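Local coordinates for 455aa long hypothetical phospho-sugar mutase (Sulfolobus tokodaii, PDB 2F7L), which interconverts the 6- and 1-phosphates of glucosamine and galactosamine, for UDP-N-acetylglucosamine and UDP-N-acetylgalactosamine synthesis, with magnesium as cofactor, at residues 49-52 with 53-57; 218-221 with 222-225; 239-243 with 244-248. All coordinates share one frame; numbering follows the deposited sequence.

Interaction 1 of 3, residues 49-52 with 53-57; sequences GGDM and LVKIV
G49 and L53 are joined at the N-terminal end of helix 50-63, the helix of a beta-alpha-beta crossover that links the parallel strands 39-44 and 67-73. The backbone bonds run from each residue to the one four places earlier. L53 N gives a nearly straight bond to G49 O, at 2.8 Å. V54 N bonds to G50 O, K55 N to D51 O and I56 N to M52 O in the same pattern, so all four carbonyls of 49-52 are engaged.

L53 carries the apolar packing. It has its CG beside its own backbone N and anti to the carbonyl carbon (chi1 -69°). This places CB and CG alongside G49 O, with CG 3.3 Å from that oxygen. The buried side chain also touches V23 of helix 20-34 and I94 of strand 90-94. M52 runs across it, and M52 SD comes within 4.1 Å of L53 CD2. With an alanine in place of L53, the methyls are lost; this would probably open a gap beside V23 and I94 and leave M52 SD without its apolar neighbour. V54 also lays a side-chain carbon beside a carbonyl oxygen, with CG2 3.4 Å from G50 O.

The charged contact lies on the exposed side. D51 and K55, one turn apart, lie side by side and point the same way. The lysine chain bends at chi2, chi3 and chi4, which brings its ammonium back to the aspartate. R44 is a second, weak partner on the other carboxylate oxygen. The main salt bridge is D51 OD2 to K55 NZ, at 2.9 Å.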
loop_
_atom_site.group_PDB
_atom_site.type_symbol
_atom_site.label_atom_id
_atom_site.label_comp_id
_atom_site.label_asym_id
_atom_site.label_seq_id
_atom_site.Cartn_x
_atom_site.Cartn_y
_atom_site.Cartn_z
ATOM N N GLY A 49 -1.502 14.215 -14.617
ATOM C CA GLY A 49 -2.311 14.055 -15.828
ATOM C C GLY A 49 -3.777 13.711 -15.598
ATOM O O GLY A 49 -4.466 13.217 -16.492
ATOM N N GLY A 50 -4.227 13.987 -14.384
ATOM C CA GLY A 50 -5.566 13.668 -13.927
ATOM C C GLY A 50 -6.767 13.679 -14.832
ATOM O O GLY A 50 -7.351 12.634 -15.115
ATOM N N ASP A 51 -7.162 14.874 -15.245
ATOM C CA ASP A 51 -8.302 15.026 -16.113
ATOM C C ASP A 51 -8.029 14.469 -17.476
ATOM O O ASP A 51 -8.824 13.700 -18.017
ATOM C CB ASP A 51 -8.682 16.493 -16.249
ATOM C CG ASP A 51 -9.961 16.822 -15.509
ATOM O OD1 ASP A 51 -9.930 16.751 -14.234
ATOM O OD2 ASP A 51 -10.982 17.134 -16.212
ATOM N N MET A 52 -6.900 14.854 -18.044
ATOM C CA MET A 52 -6.594 14.377 -19.364
ATOM C C MET A 52 -6.779 12.866 -19.419
ATOM O O MET A 52 -7.560 12.364 -20.235
ATOM C CB MET A 52 -5.178 14.763 -19.742
ATOM C CG MET A 52 -4.804 14.347 -21.140
ATOM S SD MET A 52 -3.224 13.562 -21.098
ATOM C CE MET A 52 -2.159 14.872 -21.393
ATOM N N LEU A 53 -6.102 12.154 -18.518
ATOM C CA LEU A 53 -6.168 10.700 -18.483
ATOM C C LEU A 53 -7.535 10.091 -18.221
ATOM O O LEU A 53 -7.848 9.042 -18.759
ATOM C CB LEU A 53 -5.148 10.159 -17.491
ATOM C CG LEU A 53 -3.699 10.354 -17.981
ATOM C CD1 LEU A 53 -2.708 9.620 -17.058
ATOM C CD2 LEU A 53 -3.570 9.840 -19.436
ATOM N N VAL A 54 -8.369 10.734 -17.414
ATOM C CA VAL A 54 -9.695 10.184 -17.170
ATOM C C VAL A 54 -10.528 10.309 -18.439
ATOM O O VAL A 54 -11.329 9.433 -18.750
ATOM C CB VAL A 54 -10.409 10.910 -16.008
ATOM C CG1 VAL A 54 -11.946 10.669 -16.079
ATOM C CG2 VAL A 54 -9.838 10.403 -14.676
ATOM N N LYS A 55 -10.351 11.398 -19.174
ATOM C CA LYS A 55 -11.105 11.552 -20.402
ATOM C C LYS A 55 -10.672 10.485 -21.432
ATOM O O LYS A 55 -11.499 9.924 -22.152
ATOM C CB LYS A 55 -10.889 12.956 -20.965
ATOM C CG LYS A 55 -11.279 14.075 -20.013
ATOM C CD LYS A 55 -12.760 14.401 -20.064
ATOM C CE LYS A 55 -13.344 14.438 -18.643
ATOM N NZ LYS A 55 -12.407 15.063 -17.633
ATOM N N ILE A 56 -9.378 10.202 -21.491
ATOM C CA ILE A 56 -8.878 9.218 -22.439
ATOM C C ILE A 56 -9.416 7.825 -22.103
ATOM O O ILE A 56 -9.880 7.106 -22.989
ATOM C CB ILE A 56 -7.307 9.182 -22.468
ATOM C CG1 ILE A 56 -6.732 10.562 -22.847
ATOM C CG2 ILE A 56 -6.836 8.127 -23.468
ATOM C CD1 ILE A 56 -7.050 11.032 -24.272
ATOM N N VAL A 57 -9.358 7.460 -20.824
ATOM C CA VAL A 57 -9.838 6.169 -20.368
ATOM C C VAL A 57 -11.324 5.994 -20.694
ATOM O O VAL A 57 -11.724 4.971 -21.269
ATOM C CB VAL A 57 -9.588 5.984 -18.812
ATOM C CG1 VAL A 57 -10.435 4.815 -18.257
ATOM C CG2 VAL A 57 -8.088 5.725 -18.534
#

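Interaction 2 of 3, residues 218-221 with 222-225; sequences TFDS and LKET
L222 N donates to T218 O at 2.8 Å and closes a helical turn in the approach to helix 223-231. An ST motif holds this turn: T218 OG1 accepts from S221 N at 2.9 Å. The bond is returned, because T218 N donates to S221 OG at 2.6 Å. S221 OG lies between its own backbone N and carbonyl carbon (chi1 59°), which turns the hydroxyl back toward T218. The same hydroxyl is hydrogen-bonded to E216 O, so two bonds hold it.

L222 is the buried side chain. Its CG passes 3.2 Å from T218 O, and the side chain touches D178 of strand 174-178. The ring of F219 meets that of W258.

On the next step a weak bond joins K223 N to D220 O. A water lies between S221 O and T225 N, though its very short approach to the carbonyl makes its place doubtful. At the exposed edge D220 and K223 cross obliquely. The lysine chain bends at chi2 and chi4 and puts NZ 2.8 Å from D220 OD2, above the carboxylate plane.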
loop_
_atom_site.group_PDB
_atom_site.type_symbol
_atom_site.label_atom_id
_atom_site.label_comp_id
_atom_site.label_asym_id
_atom_site.label_seq_id
_atom_site.Cartn_x
_atom_site.Cartn_y
_atom_site.Cartn_z
ATOM N N THR A 218 8.214 8.642 4.111
ATOM C CA THR A 218 9.442 7.981 4.560
ATOM C C THR A 218 10.001 8.794 5.717
ATOM O O THR A 218 9.597 9.948 5.918
ATOM C CB THR A 218 10.496 7.974 3.452
ATOM O OG1 THR A 218 10.819 9.324 3.109
ATOM C CG2 THR A 218 9.975 7.269 2.221
ATOM N N PHE A 219 10.917 8.201 6.482
ATOM C CA PHE A 219 11.517 8.929 7.594
ATOM C C PHE A 219 12.077 10.239 7.050
ATOM O O PHE A 219 12.129 11.245 7.753
ATOM C CB PHE A 219 12.660 8.146 8.236
ATOM C CG PHE A 219 12.220 6.961 9.019
ATOM C CD1 PHE A 219 11.929 5.754 8.386
ATOM C CD2 PHE A 219 12.116 7.030 10.398
ATOM C CE1 PHE A 219 11.540 4.620 9.128
ATOM C CE2 PHE A 219 11.727 5.915 11.146
ATOM C CZ PHE A 219 11.439 4.706 10.506
ATOM N N ASP A 220 12.494 10.244 5.791
ATOM C CA ASP A 220 13.045 11.471 5.246
ATOM C C ASP A 220 12.002 12.494 4.811
ATOM O O ASP A 220 12.170 13.687 5.059
ATOM C CB ASP A 220 13.972 11.167 4.079
ATOM C CG ASP A 220 15.079 12.191 3.961
ATOM O OD1 ASP A 220 15.014 13.097 3.084
ATOM O OD2 ASP A 220 16.014 12.093 4.791
ATOM N N SER A 221 10.928 12.036 4.167
ATOM C CA SER A 221 9.891 12.947 3.703
ATOM C C SER A 221 9.047 13.451 4.854
ATOM O O SER A 221 8.497 14.549 4.789
ATOM C CB SER A 221 8.995 12.262 2.670
ATOM O OG SER A 221 8.378 11.108 3.207
ATOM N N LEU A 222 8.940 12.650 5.908
ATOM C CA LEU A 222 8.140 13.046 7.043
ATOM C C LEU A 222 8.954 13.913 7.966
ATOM O O LEU A 222 8.413 14.540 8.877
ATOM C CB LEU A 222 7.630 11.822 7.793
ATOM C CG LEU A 222 6.728 10.947 6.925
ATOM C CD1 LEU A 222 6.138 9.833 7.754
ATOM C CD2 LEU A 222 5.626 11.796 6.313
ATOM N N LYS A 223 10.259 13.958 7.718
ATOM C CA LYS A 223 11.174 14.756 8.527
ATOM C C LYS A 223 10.507 15.992 9.149
ATOM O O LYS A 223 10.421 16.111 10.365
ATOM C CB LYS A 223 12.373 15.208 7.673
ATOM C CG LYS A 223 13.746 14.913 8.269
ATOM C CD LYS A 223 13.881 13.418 8.619
ATOM C CE LYS A 223 15.354 12.941 8.774
ATOM N NZ LYS A 223 16.100 13.011 7.472
ATOM N N GLU A 224 10.014 16.896 8.312
ATOM C CA GLU A 224 9.407 18.122 8.807
ATOM C C GLU A 224 8.041 17.989 9.453
ATOM O O GLU A 224 7.738 18.723 10.399
ATOM C CB GLU A 224 9.308 19.152 7.697
ATOM C CG GLU A 224 10.599 19.497 7.035
ATOM C CD GLU A 224 10.362 20.455 5.908
ATOM O OE1 GLU A 224 9.553 20.106 5.014
ATOM O OE2 GLU A 224 10.956 21.563 5.915
ATOM N N THR A 225 7.194 17.087 8.967
ATOM C CA THR A 225 5.902 17.009 9.611
ATOM C C THR A 225 6.107 16.406 11.006
ATOM O O THR A 225 5.430 16.797 11.959
ATOM C CB THR A 225 4.848 16.233 8.750
ATOM O OG1 THR A 225 5.005 14.828 8.937
ATOM C CG2 THR A 225 4.999 16.582 7.266
HETATM O O HOH W 1 8.356 16.604 6.040
#

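Interaction 3 of 3, residues 239-243 with 244-248; sequences AHDGD and ADRAI
D241 and D245 bring their carboxylates together in the metal-binding loop of the phosphohexose mutases, with D243 as the third acid. As in relatives, these three aspartates probably bind the magnesium ion. The side chains of D241 and D245 cross at about a right angle, but their carboxylate planes are only 20° apart. D241 OD2 lies 2.9 Å from D245 OD1. D243 comes in obliquely, its plane turned 80° from that of D245, with 3.2 Å between D243 OD2 and D245 OD2. Such a cluster of acids would be expected to repel, and to favour a cation. K107, which pairs with D243 and D245, and R340, which pairs with D245, would be expected to offset part of this charge.

D241 CG sits between its backbone N and carbonyl carbon (chi1 59°), which swings the carboxylate across the loop. OD1 then accepts from R246 N at 3.0 Å on its syn side, out of the carboxylate plane. OD2 stands oblique to the guanidinium of R246. At 3.8 Å from NE this is a long ion pair of charges alone.

H240 ties the loop to R246 through its ring. Its ND1 donates to R246 O at 2.8 Å, with the oxygen at the ring edge, slightly tilted from the ring plane, while NE2 bonds to T188 OG1. A244 CB packs over one face of the ring, offset toward the rim, in a CH-pi contact. A type I turn from D241 to A244, closed by A244 N to D241 O at 3.1 Å, reverses the chain.

The loop joins antiparallel neighbours 236-239 and 248-251, where A239 and I248 form a hydrogen-bonded pair. T76 OG1, at the start of helix 76-86, is hydrogen-bonded to D243 OD1, and H240 bonds through its backbone to D178 of strand 174-178.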
loop_
_atom_site.group_PDB
_atom_site.type_symbol
_atom_site.label_atom_id
_atom_site.label_comp_id
_atom_site.label_asym_id
_atom_site.label_seq_id
_atom_site.Cartn_x
_atom_site.Cartn_y
_atom_site.Cartn_z
ATOM N N ALA A 239 0.517 10.018 8.243
ATOM C CA ALA A 239 0.919 10.455 6.913
ATOM C C ALA A 239 0.584 9.391 5.851
ATOM O O ALA A 239 0.718 8.176 6.087
ATOM C CB ALA A 239 2.399 10.779 6.907
ATOM N N HIS A 240 0.120 9.862 4.689
ATOM C CA HIS A 240 -0.237 8.970 3.578
ATOM C C HIS A 240 0.610 9.269 2.360
ATOM O O HIS A 240 1.383 10.227 2.327
ATOM C CB HIS A 240 -1.701 9.146 3.113
ATOM C CG HIS A 240 -2.739 8.951 4.181
ATOM N ND1 HIS A 240 -2.822 7.806 4.951
ATOM C CD2 HIS A 240 -3.792 9.725 4.542
ATOM C CE1 HIS A 240 -3.883 7.884 5.732
ATOM N NE2 HIS A 240 -4.490 9.036 5.502
ATOM N N ASP A 241 0.407 8.433 1.346
ATOM C CA ASP A 241 1.053 8.563 0.056
ATOM C C ASP A 241 -0.008 9.131 -0.883
ATOM O O ASP A 241 -1.130 9.424 -0.467
ATOM C CB ASP A 241 1.556 7.209 -0.432
ATOM C CG ASP A 241 0.457 6.172 -0.565
ATOM O OD1 ASP A 241 -0.447 6.094 0.301
ATOM O OD2 ASP A 241 0.523 5.400 -1.548
ATOM N N GLY A 242 0.349 9.290 -2.146
ATOM C CA GLY A 242 -0.551 9.874 -3.126
ATOM C C GLY A 242 -1.989 9.413 -3.204
ATOM O O GLY A 242 -2.873 10.253 -3.276
ATOM N N ASP A 243 -2.250 8.112 -3.225
ATOM C CA ASP A 243 -3.635 7.662 -3.294
ATOM C C ASP A 243 -4.157 7.060 -1.973
ATOM O O ASP A 243 -5.183 6.359 -1.936
ATOM C CB ASP A 243 -3.847 6.701 -4.489
ATOM C CG ASP A 243 -3.035 5.436 -4.385
ATOM O OD1 ASP A 243 -3.294 4.491 -5.160
ATOM O OD2 ASP A 243 -2.130 5.380 -3.533
ATOM N N ALA A 244 -3.432 7.368 -0.898
ATOM C CA ALA A 244 -3.741 6.969 0.474
ATOM C C ALA A 244 -4.019 5.523 0.800
ATOM O O ALA A 244 -4.848 5.238 1.656
ATOM C CB ALA A 244 -4.870 7.835 1.026
ATOM N N ASP A 245 -3.333 4.599 0.146
ATOM C CA ASP A 245 -3.554 3.204 0.493
ATOM C C ASP A 245 -2.502 2.830 1.540
ATOM O O ASP A 245 -2.445 1.711 2.041
ATOM C CB ASP A 245 -3.479 2.292 -0.743
ATOM C CG ASP A 245 -2.344 2.639 -1.658
ATOM O OD1 ASP A 245 -1.398 3.300 -1.174
ATOM O OD2 ASP A 245 -2.396 2.240 -2.853
ATOM N N ARG A 246 -1.680 3.806 1.887
ATOM C CA ARG A 246 -0.643 3.606 2.882
ATOM C C ARG A 246 -0.828 4.554 4.063
ATOM O O ARG A 246 -1.392 5.640 3.924
ATOM C CB ARG A 246 0.732 3.815 2.243
ATOM C CG ARG A 246 1.547 2.565 2.194
ATOM C CD ARG A 246 2.225 2.387 0.875
ATOM N NE ARG A 246 3.083 3.501 0.524
ATOM C CZ ARG A 246 4.208 3.368 -0.173
ATOM N NH1 ARG A 246 4.600 2.163 -0.572
ATOM N NH2 ARG A 246 4.928 4.439 -0.506
ATOM N N ALA A 247 -0.356 4.133 5.227
ATOM C CA ALA A 247 -0.468 4.951 6.421
ATOM C C ALA A 247 0.691 4.722 7.395
ATOM O O ALA A 247 0.781 3.661 8.013
ATOM C CB ALA A 247 -1.800 4.661 7.121
ATOM N N ILE A 248 1.607 5.676 7.518
ATOM C CA ILE A 248 2.654 5.494 8.505
ATOM C C ILE A 248 2.422 6.560 9.574
ATOM O O ILE A 248 2.164 7.726 9.264
ATOM C CB ILE A 248 4.098 5.566 7.919
ATOM C CG1 ILE A 248 4.278 6.812 7.094
ATOM C CG2 ILE A 248 4.406 4.315 7.086
ATOM C CD1 ILE A 248 5.653 6.893 6.527
#

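Interaction 3 is fully buried near the middle of the chain, interaction 1 is partly buried and interaction 2 lies at the surface. Interactions 1 and 2 both belong to helix beginnings, and each carries an exposed aspartate-lysine pair. In interaction 3 the acids are instead gathered, probably to bind magnesium, with basic partners from elsewhere in the chain. Interactions 2 and 3 both lie in domain II and touch: L222 CD2 packs 3.4 Å from A239 CB, which sets the approach to helix 223-231 against the strand pair. Interaction 1 belongs to domain I, with its nearest atoms about 12 Å from interaction 3 and no touch.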